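Local coordinates for phenolpthiocerol synthesis type-I polyketide synthase ppsA (Mycobacterium bovis, PDB 7AKC), which probably extends long fatty acyl chains during phthiocerol and phenolphthiocerol lipid synthesis, here represented by the acyltransferase domain that selects its extender units, at residues Phe25-Arg30 with Gly89-Leu94; Leu172-Tyr175 with Thr181-Ala184; Pro105-Gly110 with Gly283-Phe288; Met113-Ala118 with Ala257-Thr262; Gly185-Ile190 with Ala204-Ile209. One frame throughout, in Å; residues are numbered along the deposited sequence. Where two conformers were deposited one is given.

Contact 1. Residues Phe25-Arg30 with Gly89-Leu94; sequences FVYSGR and GMQLAL
Tyr27 and Gln91 run alongside one another in opposite senses where strand 23-27 of the parallel sheet, in the α/β-hydrolase-like part of this acyltransferase domain, meets helix 79-100. The packed half of the contact lies along the tyrosine ring. Gln91 lays its aliphatic stem at the ring edge, with CB 3.8 Å from Tyr27 CD1, and CG follows close to the plane of the ring. The terminal amide is then turned almost square to that ring, the two planes 83° apart. Because the glutamine chain is extended beyond CG (chi2 167°), the amide reaches past the ring to the backbone where the strand ends. Gln91 NE2 donates to Ser28 O at 2.9 Å, meeting a lone pair in the carbonyl plane, although the N-H is bent (133°). The looser half is a wet one. Here Ser28 OG lies 4.4 Å from Gln91 NE2, and an ordered water links NE2 to the backbone of Ser28. NE2 thus serves two acceptors, a carbonyl and a water, and its amide is pinned at the start of the loop that leaves the sheet. The water lies among buried residues, since all three that touch here are buried. Tyr27 sends its hydroxyl the other way, to Thr95 OG1 on the same helix, and its ring also packs on Ala118 of helix 115-121, just beyond the probable nucleophile elbow. The water closes the bridge by accepting from Gln91 NE2 at 2.7 Å and from the backbone atom Ser28 N at 2.9 Å.

Contact 2. Residues Leu172-Tyr175 with Thr181-Ala184; sequences LGIY and TVIA
Ile174 and Val182 stand abreast in a β-hairpin, on one face of a four-stranded antiparallel sheet whose βαββαβ order is that of a ferredoxin-like subdomain. Their branch carbons do the touching, Ile174 CB to Val182 CB at 3.8 Å. Ile174 keeps CG1 beside its backbone N (chi1 -50°) and runs on extended to CD1, while CG2 of Val182 leans back to the isoleucine branch. Val182 continues this face onto Leu152 of strand 148-153, and Ile174 reaches His111, next to the probable nucleophile.

Thr181 and Leu172 meet on the other side of the hairpin, one athwart the other. With chi1 at -54°, Thr181 directs CG2 across the strand gap and keeps OG1 for a hydrogen bond to Leu155 O. That methyl comes 3.6 Å from Leu172 CG and equally near CD1. Leu172 swings CG opposite its own backbone N (chi1 -171°), and its CD2 lies over the centre of the Tyr175 ring, 3.6 Å above the plane. Helix 157-164 lies against this Leu172, Tyr175 and Thr181 side.

Between the two clusters the strand pairing slips by one residue. Gly173 and Ile174 both face Val182, a classic β-bulge. Beyond the bulge Leu172 pairs with Ile183, their side chains diverging, while Leu172 reaches diagonally to Thr181. At the bulge Val182 O is gripped twice. Gly173 N donates to it at 2.8 Å. Ile174 N is the second donor, at 3.1 Å. In return, Val182 N bonds to Ile174 O at 2.9 Å.

Contact 3. Residues Pro105-Gly110 with Gly283-Phe288; sequences PDLVIG and GAYHTF. With NA (sodium ion), chain C.
Gly283 O binds a sodium ion at 2.3 Å, and just beyond this anchored turn Tyr285 comes down on Leu107 and Asp106. Ser276 O, Ser279 O and Ala281 O bind the same ion, so backbone carbonyls from the end of helix 270-278 and the turn after it are drawn together round one cation. Water 2 is the fifth ligand, 2.5 Å from the sodium, and it also lies at the edge of the Tyr285 ring, in its plane.

The contact proper is apolar and belongs to that ring. Leu107 CB sits over one face, 4.1 Å from the ring centroid and 23° off its normal, a CH-π contact displaced toward the CE2-CZ rim. The leucine lies athwart the tyrosine, with CG opposite its own backbone N (chi1 -171°), which carries the methyls from CB toward the phenol end. CD1 passes the ring to touch Tyr285 OH at 3.7 Å, while CD2 lies by CE1. Asp106 takes the edge instead, its CB 3.7 Å from Tyr285 CE2. Its carboxylate is used elsewhere, OD2 accepting from Thr23 N at the start of strand 23-27. The partly exposed tyrosine ring thus lies against a buried leucine.

In the parallel sheet, strands 107-110 and 287-290 are not neighbours, since strand 23-27 runs between them. Leu107 and Tyr285 therefore meet across the end of that middle strand, both resting on Val24, while Ala277 of helix 270-278 packs on Leu107 and on Phe288.

Contact 4. Residues Met113-Ala118 with Ala257-Thr262; sequences MGEVAA and AEHWAT
Glu115 reaches from helix 115-121 to two consecutive residues of helix 257-265, His259 and Trp260. Its CB lies 4.0 Å from Trp260 CZ3, and CG comes closer to the same atom and to CH2, so the methylenes run along the outer end of the indole. With CG opposite the backbone N (chi1 -177°) and the chain extended beyond it, CD is carried past the indole to the imidazole. At the tip, Glu115 OE1 accepts from His259 NE2 at 2.6 Å. The nitrogen meets the oxygen almost in line with the CD-OE1 bond, and carboxylate and imidazole are nearly coplanar, 15° apart. OE1 lies in the imidazole plane, yet the N-H...O angle is bent to 141°. The same oxygen is hydrogen-bonded to Ser243 OG and Thr245 OG1, and OE2 takes Thr244 N.

Trp260 is wedged between the helices. On one face lies Val116 CG2, 3.9 Å from the centroid of the six-membered ring in a CH-π contact; CD2 of the neighbouring His259 lies 3.6 Å above the opposite face. The indole edge comes up to the backbone too, with CH2 3.5 Å from Glu115 O. Val133 of helix 127-141 and Met225 of helix 222-228 pack on Trp260 as well.

This places a carboxylate inside the protein directly after the probable nucleophile elbow, with four hydrogen-bond partners to pay for its burial. His259 is held from its far side by Tyr246 OH at ND1. So short a bond in a buried setting would probably polarise the pair, and the other partners of the carboxylate would favour its anionic form.

Contact 5. Residues Gly185-Ile190 with Ala204-Ile209; sequences GPTEQI and ASRVNI
Arg206 reaches across to Thr187 almost perpendicular to it, joining the edge strand 204-207 to the start of helix 187-199. Together with strand 180-184 they make a β-α-β crossover of the ferredoxin-like subdomain, passing over strand 148-153. The arginine bends at its third torsion (chi3 70°), which brings the guanidinium off the strand and up to the helix. Thr187 presents its hydroxyl to that group obliquely. Arg206 NH1 donates to Thr187 OG1 at 2.9 Å, but the bond is weak and sharply bent. Thr187 was moreover modelled in two conformers, so this link is doubtful as a permanent one.

Ile190, one turn further along, meets the same nitrogen with a methyl: its CG2 lies 3.8 Å from Arg206 NH1, the two side chains passing at a slant. The rest of the isoleucine leads away from the arginine toward the sheet, where CD1 packs on Ile183.

Just past the strand, Asn208 OD1 takes Arg206 NE in a bond that is long, 3.3 Å, but nearly straight (171°) and in the guanidinium plane. NH1 has its stronger partner in Asp191 OD1, a salt bridge to the helix. The chemistry implies a division of labour. Asp191 supplies the charge that probably does most to hold the arginine to the helix, while the neutral amide of Asn208 adds a bond that would help set the rotation of the guanidinium. Thr187 contributes a lesser, changeable contact, where both it and Arg206 are partly exposed.

How the contacts relate
The five contacts divide between two parts of one acyltransferase domain. Contacts 1, 3 and 4 belong to the larger α/β part: strand 23-27 of contact 1 lies between the two strands of contact 3, and helix 115-121 of contact 4 follows strand 107-110 through the probable nucleophile elbow. Contacts 2 and 5, with centres 10 Å apart, share the smaller antiparallel sheet. Both fall in the chain between the two segments of contact 4, so the smaller part is an insertion into the larger. Contacts 1 and 2 have centres 21 Å apart. As in related acyltransferases, the active site probably lies in the cleft between the parts, beside the elbow shared by contacts 3 and 4.

Contact 1. Residues Phe25-Arg30 with Gly89-Leu94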
# COMPACT_ATOMS: atom_id res chain seq x y z
N PHE A 25 8.57 8.16 5.90
CA PHE A 25 8.27 8.33 4.48
C PHE A 25 7.29 7.25 4.13
O PHE A 25 7.52 6.09 4.44
CB PHE A 25 9.53 8.23 3.61
CG PHE A 25 10.38 9.50 3.55
CD1 PHE A 25 10.26 10.49 4.51
CD2 PHE A 25 11.28 9.71 2.50
CE1 PHE A 25 11.06 11.64 4.46
CE2 PHE A 25 12.04 10.88 2.44
CZ PHE A 25 11.94 11.84 3.41
N VAL A 26 6.17 7.63 3.51
CA VAL A 26 5.10 6.71 3.16
C VAL A 26 5.03 6.55 1.64
O VAL A 26 4.95 7.55 0.93
CB VAL A 26 3.75 7.15 3.75
CG1 VAL A 26 2.66 6.14 3.37
CG2 VAL A 26 3.83 7.31 5.29
N TYR A 27 5.09 5.30 1.16
CA TYR A 27 5.08 5.00 -0.27
C TYR A 27 3.77 4.37 -0.64
O TYR A 27 3.48 3.27 -0.18
CB TYR A 27 6.26 4.08 -0.61
CG TYR A 27 7.57 4.78 -0.36
CD1 TYR A 27 8.15 5.58 -1.34
CD2 TYR A 27 8.16 4.76 0.90
CE1 TYR A 27 9.33 6.27 -1.10
CE2 TYR A 27 9.30 5.51 1.17
CZ TYR A 27 9.90 6.25 0.17
OH TYR A 27 11.04 6.95 0.41
N SER A 28 2.96 5.06 -1.46
CA SER A 28 1.65 4.53 -1.82
C SER A 28 1.79 3.44 -2.91
O SER A 28 2.80 3.42 -3.62
CB SER A 28 0.74 5.66 -2.30
OG SER A 28 1.15 6.16 -3.56
N GLY A 29 0.77 2.60 -3.05
CA GLY A 29 0.75 1.51 -4.02
C GLY A 29 0.45 1.94 -5.44
O GLY A 29 1.21 1.62 -6.37
N ARG A 30 -0.67 2.63 -5.64
CA ARG A 30 -1.03 3.12 -6.97
C ARG A 30 -1.37 4.59 -6.84
O ARG A 30 -2.54 4.95 -6.80
CB ARG A 30 -2.20 2.29 -7.59
CG ARG A 30 -2.23 2.27 -9.15
CD ARG A 30 -2.60 3.62 -9.72
NE ARG A 30 -2.92 3.64 -11.15
CZ ARG A 30 -3.12 4.75 -11.85
NH1 ARG A 30 -3.02 5.94 -11.27
NH2 ARG A 30 -3.40 4.68 -13.15
N GLY A 89 10.02 4.67 -9.95
CA GLY A 89 11.09 5.55 -10.42
C GLY A 89 10.97 6.92 -9.79
O GLY A 89 11.90 7.42 -9.17
N MET A 90 9.74 7.45 -9.82
CA MET A 90 9.38 8.74 -9.24
C MET A 90 9.52 8.71 -7.72
O MET A 90 10.00 9.68 -7.15
CB MET A 90 7.94 9.08 -9.65
CG MET A 90 7.51 10.45 -9.25
SD MET A 90 7.96 11.72 -10.47
CE MET A 90 7.29 13.12 -9.66
N GLN A 91 9.16 7.60 -7.06
CA GLN A 91 9.30 7.46 -5.61
C GLN A 91 10.79 7.51 -5.18
O GLN A 91 11.15 8.27 -4.29
CB GLN A 91 8.61 6.18 -5.11
CG GLN A 91 7.08 6.28 -5.08
CD GLN A 91 6.43 4.93 -4.89
OE1 GLN A 91 6.97 3.91 -5.31
NE2 GLN A 91 5.27 4.87 -4.24
N LEU A 92 11.64 6.74 -5.86
CA LEU A 92 13.07 6.69 -5.57
C LEU A 92 13.76 8.03 -5.85
O LEU A 92 14.64 8.42 -5.07
CB LEU A 92 13.77 5.56 -6.35
CG LEU A 92 13.32 4.13 -6.02
CD1 LEU A 92 14.15 3.13 -6.80
CD2 LEU A 92 13.41 3.84 -4.51
N ALA A 93 13.35 8.74 -6.91
CA ALA A 93 13.96 10.03 -7.22
C ALA A 93 13.46 11.16 -6.30
O ALA A 93 14.26 12.04 -5.94
CB ALA A 93 13.80 10.40 -8.69
N LEU A 94 12.17 11.13 -5.92
CA LEU A 94 11.63 12.13 -5.00
C LEU A 94 12.24 11.93 -3.61
O LEU A 94 12.57 12.92 -2.96
CB LEU A 94 10.10 12.09 -4.89
CG LEU A 94 9.30 12.62 -6.07
CD1 LEU A 94 7.81 12.29 -5.89
CD2 LEU A 94 9.52 14.09 -6.29
O HOH W 1 4.10 7.11 -3.18

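Contact 2. Residues Leu172-Tyr175 with Thr181-Ala184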
# COMPACT_ATOMS: atom_id res chain seq x y z
N LEU A 172 -11.57 -7.95 2.10
CA LEU A 172 -11.13 -6.68 2.63
C LEU A 172 -9.70 -6.52 2.10
O LEU A 172 -8.85 -7.40 2.30
CB LEU A 172 -11.16 -6.75 4.16
CG LEU A 172 -10.94 -5.43 4.88
CD1 LEU A 172 -11.55 -5.45 6.31
CD2 LEU A 172 -9.47 -5.11 4.99
N GLY A 173 -9.49 -5.49 1.31
CA GLY A 173 -8.22 -5.24 0.65
C GLY A 173 -7.30 -4.31 1.42
O GLY A 173 -6.08 -4.54 1.42
N ILE A 174 -7.82 -3.20 1.97
CA ILE A 174 -6.95 -2.23 2.68
C ILE A 174 -7.64 -1.67 3.90
O ILE A 174 -8.81 -1.28 3.84
CB ILE A 174 -6.52 -1.03 1.77
CG1 ILE A 174 -5.96 -1.50 0.41
CG2 ILE A 174 -5.53 -0.04 2.48
CD1 ILE A 174 -5.65 -0.29 -0.59
N TYR A 175 -6.88 -1.68 5.05
CA TYR A 175 -7.38 -1.05 6.27
C TYR A 175 -6.89 0.40 6.19
O TYR A 175 -5.71 0.66 6.50
CB TYR A 175 -6.83 -1.72 7.55
CG TYR A 175 -7.25 -3.16 7.75
CD1 TYR A 175 -6.50 -4.20 7.22
CD2 TYR A 175 -8.34 -3.48 8.55
CE1 TYR A 175 -6.84 -5.53 7.47
CE2 TYR A 175 -8.68 -4.80 8.81
CZ TYR A 175 -7.92 -5.82 8.28
OH TYR A 175 -8.29 -7.11 8.50
N THR A 181 -12.60 1.65 4.77
CA THR A 181 -12.04 0.35 4.44
C THR A 181 -12.19 0.11 2.95
O THR A 181 -13.23 0.44 2.38
CB THR A 181 -12.86 -0.72 5.23
OG1 THR A 181 -12.84 -0.38 6.63
CG2 THR A 181 -12.27 -2.13 5.09
N VAL A 182 -11.16 -0.43 2.30
CA VAL A 182 -11.22 -0.72 0.87
C VAL A 182 -11.47 -2.21 0.66
O VAL A 182 -10.81 -3.03 1.31
CB VAL A 182 -9.89 -0.31 0.19
CG1 VAL A 182 -9.90 -0.68 -1.29
CG2 VAL A 182 -9.64 1.18 0.40
N ILE A 183 -12.43 -2.56 -0.19
CA ILE A 183 -12.69 -3.95 -0.58
C ILE A 183 -12.14 -4.19 -2.02
O ILE A 183 -12.00 -3.24 -2.78
CB ILE A 183 -14.16 -4.31 -0.52
CG1 ILE A 183 -15.01 -3.38 -1.42
CG2 ILE A 183 -14.62 -4.21 0.97
CD1 ILE A 183 -16.46 -3.84 -1.53
N ALA A 184 -11.88 -5.43 -2.37
CA ALA A 184 -11.30 -5.76 -3.66
C ALA A 184 -11.87 -7.09 -4.15
O ALA A 184 -12.05 -8.01 -3.37
CB ALA A 184 -9.77 -5.84 -3.55

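Contact 3. Residues Pro105-Gly110 with Gly283-Phe288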
# COMPACT_ATOMS: atom_id res chain seq x y z
N PRO A 105 14.25 9.97 6.06
CA PRO A 105 13.36 9.15 6.89
C PRO A 105 14.06 8.36 7.96
O PRO A 105 15.13 7.79 7.75
CB PRO A 105 12.71 8.21 5.88
CG PRO A 105 13.71 8.05 4.81
CD PRO A 105 14.52 9.33 4.75
N ASP A 106 13.48 8.36 9.14
CA ASP A 106 13.91 7.51 10.23
C ASP A 106 13.18 6.14 10.15
O ASP A 106 13.59 5.18 10.81
CB ASP A 106 13.59 8.19 11.56
CG ASP A 106 14.27 9.55 11.65
OD1 ASP A 106 15.53 9.58 11.71
OD2 ASP A 106 13.55 10.57 11.65
N LEU A 107 12.12 6.06 9.34
CA LEU A 107 11.27 4.90 9.20
C LEU A 107 10.51 5.03 7.88
O LEU A 107 10.22 6.14 7.42
CB LEU A 107 10.27 4.88 10.35
CG LEU A 107 9.43 3.63 10.50
CD1 LEU A 107 10.05 2.69 11.50
CD2 LEU A 107 8.02 3.97 10.93
N VAL A 108 10.25 3.90 7.25
CA VAL A 108 9.45 3.90 6.03
C VAL A 108 8.25 2.97 6.17
O VAL A 108 8.31 1.97 6.87
CB VAL A 108 10.28 3.60 4.75
CG1 VAL A 108 11.39 4.64 4.56
CG2 VAL A 108 10.84 2.20 4.77
N ILE A 109 7.14 3.31 5.48
CA ILE A 109 5.94 2.48 5.43
C ILE A 109 5.50 2.46 4.00
O ILE A 109 5.34 3.50 3.38
CB ILE A 109 4.83 3.01 6.36
CG1 ILE A 109 5.28 2.94 7.85
CG2 ILE A 109 3.56 2.22 6.15
CD1 ILE A 109 4.30 3.56 8.86
N GLY A 110 5.35 1.28 3.45
CA GLY A 110 4.89 1.10 2.08
C GLY A 110 3.48 0.55 2.13
O GLY A 110 3.22 -0.43 2.83
N GLY A 283 9.32 3.52 19.75
CA GLY A 283 9.61 4.90 19.40
C GLY A 283 8.48 5.53 18.62
O GLY A 283 7.94 4.93 17.67
N ALA A 284 8.11 6.75 18.97
CA ALA A 284 7.05 7.47 18.27
C ALA A 284 7.60 8.42 17.21
O ALA A 284 8.65 9.06 17.41
CB ALA A 284 6.16 8.21 19.25
N TYR A 285 6.89 8.50 16.08
CA TYR A 285 7.22 9.37 14.96
C TYR A 285 6.07 10.34 14.79
O TYR A 285 4.91 9.92 14.86
CB TYR A 285 7.44 8.56 13.67
CG TYR A 285 8.51 7.50 13.82
CD1 TYR A 285 8.21 6.27 14.40
CD2 TYR A 285 9.81 7.72 13.40
CE1 TYR A 285 9.19 5.32 14.61
CE2 TYR A 285 10.80 6.76 13.58
CZ TYR A 285 10.48 5.56 14.19
OH TYR A 285 11.43 4.59 14.38
N HIS A 286 6.38 11.64 14.53
CA HIS A 286 5.32 12.63 14.45
C HIS A 286 5.16 13.31 13.09
O HIS A 286 4.19 14.03 12.93
CB HIS A 286 5.48 13.68 15.58
CG HIS A 286 5.28 13.07 16.94
ND1 HIS A 286 4.05 13.14 17.59
CD2 HIS A 286 6.13 12.34 17.70
CE1 HIS A 286 4.20 12.46 18.71
NE2 HIS A 286 5.43 11.95 18.83
N THR A 287 6.05 13.06 12.12
CA THR A 287 5.90 13.66 10.79
C THR A 287 5.80 12.56 9.77
O THR A 287 6.64 11.67 9.76
CB THR A 287 7.06 14.59 10.43
OG1 THR A 287 7.14 15.63 11.39
CG2 THR A 287 6.90 15.19 9.02
N PHE A 288 4.75 12.58 8.94
CA PHE A 288 4.55 11.57 7.93
C PHE A 288 4.54 12.26 6.59
O PHE A 288 3.81 13.23 6.41
CB PHE A 288 3.23 10.83 8.16
CG PHE A 288 3.28 9.95 9.40
CD1 PHE A 288 3.15 10.50 10.67
CD2 PHE A 288 3.41 8.58 9.29
CE1 PHE A 288 3.26 9.71 11.80
CE2 PHE A 288 3.46 7.78 10.43
CZ PHE A 288 3.38 8.35 11.68
NA NA C . 6.05 3.61 17.40
O HOH W 2 7.22 2.44 15.58

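Contact 4. Residues Met113-Ala118 with Ala257-Thr262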
# COMPACT_ATOMS: atom_id res chain seq x y z
N MET A 113 1.38 -2.07 -3.27
CA MET A 113 2.53 -2.19 -4.17
C MET A 113 3.70 -1.25 -3.80
O MET A 113 4.84 -1.50 -4.19
CB MET A 113 2.08 -2.01 -5.62
CG MET A 113 0.85 -2.83 -5.99
SD MET A 113 1.19 -4.59 -6.21
CE MET A 113 0.66 -5.25 -4.54
N GLY A 114 3.44 -0.24 -2.97
CA GLY A 114 4.43 0.71 -2.49
C GLY A 114 5.46 0.14 -1.53
O GLY A 114 6.48 0.78 -1.26
N GLU A 115 5.18 -1.06 -0.96
CA GLU A 115 6.12 -1.70 -0.02
C GLU A 115 7.43 -2.09 -0.73
O GLU A 115 8.47 -2.13 -0.09
CB GLU A 115 5.46 -2.90 0.68
CG GLU A 115 6.38 -3.55 1.71
CD GLU A 115 5.59 -4.17 2.84
OE1 GLU A 115 5.74 -5.40 3.04
OE2 GLU A 115 4.85 -3.45 3.54
N VAL A 116 7.41 -2.30 -2.07
CA VAL A 116 8.67 -2.56 -2.79
C VAL A 116 9.59 -1.34 -2.67
O VAL A 116 10.76 -1.48 -2.26
CB VAL A 116 8.46 -2.94 -4.28
CG1 VAL A 116 9.80 -2.94 -5.03
CG2 VAL A 116 7.79 -4.29 -4.39
N ALA A 117 9.07 -0.14 -2.97
CA ALA A 117 9.90 1.07 -2.91
C ALA A 117 10.37 1.37 -1.50
O ALA A 117 11.51 1.82 -1.32
CB ALA A 117 9.14 2.26 -3.47
N ALA A 118 9.52 1.09 -0.50
CA ALA A 118 9.85 1.29 0.91
C ALA A 118 10.95 0.31 1.29
O ALA A 118 11.90 0.72 1.95
CB ALA A 118 8.62 1.07 1.80
N ALA A 257 11.08 -13.58 -2.02
CA ALA A 257 10.02 -14.02 -2.95
C ALA A 257 8.71 -14.33 -2.22
O ALA A 257 7.65 -13.88 -2.68
CB ALA A 257 10.49 -15.23 -3.75
N GLU A 258 8.78 -15.07 -1.10
CA GLU A 258 7.63 -15.44 -0.29
C GLU A 258 6.94 -14.19 0.24
O GLU A 258 5.71 -14.10 0.13
CB GLU A 258 8.00 -16.41 0.86
CG GLU A 258 6.78 -16.96 1.57
CD GLU A 258 5.77 -17.68 0.69
OE1 GLU A 258 6.02 -18.87 0.36
OE2 GLU A 258 4.74 -17.08 0.32
N HIS A 259 7.73 -13.21 0.73
CA HIS A 259 7.19 -11.93 1.18
C HIS A 259 6.42 -11.21 0.05
O HIS A 259 5.32 -10.74 0.30
CB HIS A 259 8.27 -11.00 1.73
CG HIS A 259 7.70 -9.71 2.25
ND1 HIS A 259 7.10 -9.64 3.49
CD2 HIS A 259 7.60 -8.50 1.64
CE1 HIS A 259 6.67 -8.39 3.61
NE2 HIS A 259 6.96 -7.67 2.53
N TRP A 260 7.00 -11.10 -1.17
CA TRP A 260 6.29 -10.39 -2.26
C TRP A 260 5.06 -11.13 -2.77
O TRP A 260 4.03 -10.50 -3.04
CB TRP A 260 7.27 -9.99 -3.38
CG TRP A 260 8.40 -9.15 -2.85
CD1 TRP A 260 9.72 -9.48 -2.78
CD2 TRP A 260 8.26 -7.88 -2.17
NE1 TRP A 260 10.42 -8.49 -2.11
CE2 TRP A 260 9.55 -7.50 -1.73
CE3 TRP A 260 7.17 -7.07 -1.85
CZ2 TRP A 260 9.76 -6.35 -0.98
CZ3 TRP A 260 7.39 -5.90 -1.16
CH2 TRP A 260 8.67 -5.56 -0.71
N ALA A 261 5.11 -12.48 -2.80
CA ALA A 261 3.93 -13.30 -3.16
C ALA A 261 2.82 -13.13 -2.11
O ALA A 261 1.64 -13.02 -2.46
CB ALA A 261 4.32 -14.77 -3.25
N THR A 262 3.21 -13.05 -0.83
CA THR A 262 2.24 -12.87 0.25
C THR A 262 1.66 -11.48 0.26
O THR A 262 0.45 -11.31 0.44
CB THR A 262 2.90 -13.23 1.59
OG1 THR A 262 3.20 -14.63 1.60
CG2 THR A 262 2.04 -12.86 2.79

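Contact 5. Residues Gly185-Ile190 with Ala204-Ile209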
# COMPACT_ATOMS: atom_id res chain seq x y z
N GLY A 185 -12.07 -7.17 -5.45
CA GLY A 185 -12.62 -8.36 -6.07
C GLY A 185 -13.09 -8.09 -7.49
O GLY A 185 -12.80 -7.03 -8.06
N PRO A 186 -13.83 -9.03 -8.09
CA PRO A 186 -14.30 -8.83 -9.47
C PRO A 186 -15.06 -7.49 -9.64
O PRO A 186 -15.90 -7.17 -8.77
CB PRO A 186 -15.19 -10.05 -9.73
CG PRO A 186 -14.63 -11.11 -8.80
CD PRO A 186 -14.27 -10.33 -7.54
N THR A 187 -14.75 -6.70 -10.68
CA THR A 187 -15.34 -5.37 -10.83
C THR A 187 -16.88 -5.35 -10.71
O THR A 187 -17.42 -4.49 -10.02
CB THR A 187 -14.87 -4.65 -12.10
OG1 THR A 187 -15.14 -3.28 -11.93
CG2 THR A 187 -15.59 -5.11 -13.37
N GLU A 188 -17.57 -6.33 -11.31
CA GLU A 188 -19.02 -6.37 -11.27
C GLU A 188 -19.56 -6.64 -9.87
O GLU A 188 -20.63 -6.08 -9.51
CB GLU A 188 -19.59 -7.36 -12.29
CG GLU A 188 -19.24 -8.82 -12.04
CD GLU A 188 -17.88 -9.29 -12.53
OE1 GLU A 188 -17.06 -8.45 -12.96
OE2 GLU A 188 -17.62 -10.51 -12.43
N GLN A 189 -18.78 -7.41 -9.05
CA GLN A 189 -19.17 -7.65 -7.65
C GLN A 189 -18.93 -6.40 -6.80
O GLN A 189 -19.74 -6.08 -5.94
CB GLN A 189 -18.48 -8.89 -7.12
CG GLN A 189 -18.83 -10.13 -7.95
CD GLN A 189 -18.18 -11.37 -7.42
OE1 GLN A 189 -17.76 -11.44 -6.25
NE2 GLN A 189 -18.10 -12.40 -8.26
N ILE A 190 -17.84 -5.68 -7.07
CA ILE A 190 -17.54 -4.40 -6.41
C ILE A 190 -18.66 -3.39 -6.69
O ILE A 190 -19.17 -2.77 -5.76
CB ILE A 190 -16.17 -3.87 -6.87
CG1 ILE A 190 -15.02 -4.79 -6.33
CG2 ILE A 190 -15.98 -2.39 -6.45
CD1 ILE A 190 -14.94 -5.02 -4.78
N ALA A 204 -19.86 4.98 -0.40
CA ALA A 204 -18.96 4.09 -1.09
C ALA A 204 -18.54 4.70 -2.42
O ALA A 204 -19.36 5.37 -3.07
CB ALA A 204 -19.65 2.77 -1.35
N SER A 205 -17.30 4.44 -2.86
CA SER A 205 -16.85 4.96 -4.16
C SER A 205 -15.85 4.02 -4.81
O SER A 205 -15.09 3.36 -4.11
CB SER A 205 -16.25 6.36 -4.04
OG SER A 205 -15.07 6.35 -3.25
N ARG A 206 -15.84 3.96 -6.14
CA ARG A 206 -14.91 3.12 -6.87
C ARG A 206 -13.49 3.65 -6.78
O ARG A 206 -13.27 4.87 -6.86
CB ARG A 206 -15.30 3.06 -8.38
CG ARG A 206 -16.23 1.92 -8.63
CD ARG A 206 -16.35 1.59 -10.08
NE ARG A 206 -15.11 0.99 -10.57
CZ ARG A 206 -14.84 -0.32 -10.56
NH1 ARG A 206 -15.74 -1.18 -10.08
NH2 ARG A 206 -13.70 -0.77 -11.05
N VAL A 207 -12.54 2.75 -6.67
CA VAL A 207 -11.13 3.11 -6.70
C VAL A 207 -10.62 2.46 -7.98
O VAL A 207 -10.49 1.24 -8.02
CB VAL A 207 -10.37 2.61 -5.45
CG1 VAL A 207 -8.87 2.84 -5.61
CG2 VAL A 207 -10.88 3.30 -4.19
N ASN A 208 -10.43 3.24 -9.05
CA ASN A 208 -9.99 2.67 -10.33
C ASN A 208 -8.51 2.29 -10.29
O ASN A 208 -7.70 3.08 -9.81
CB ASN A 208 -10.32 3.61 -11.51
CG ASN A 208 -11.81 3.81 -11.66
OD1 ASN A 208 -12.62 2.88 -11.51
ND2 ASN A 208 -12.22 5.03 -11.96
N ILE A 209 -8.17 1.07 -10.75
CA ILE A 209 -6.82 0.49 -10.70
C ILE A 209 -6.60 -0.47 -11.88
O ILE A 209 -7.52 -1.13 -12.30
CB ILE A 209 -6.62 -0.24 -9.33
CG1 ILE A 209 -5.16 -0.63 -9.10
CG2 ILE A 209 -7.57 -1.45 -9.18
CD1 ILE A 209 -4.76 -0.76 -7.55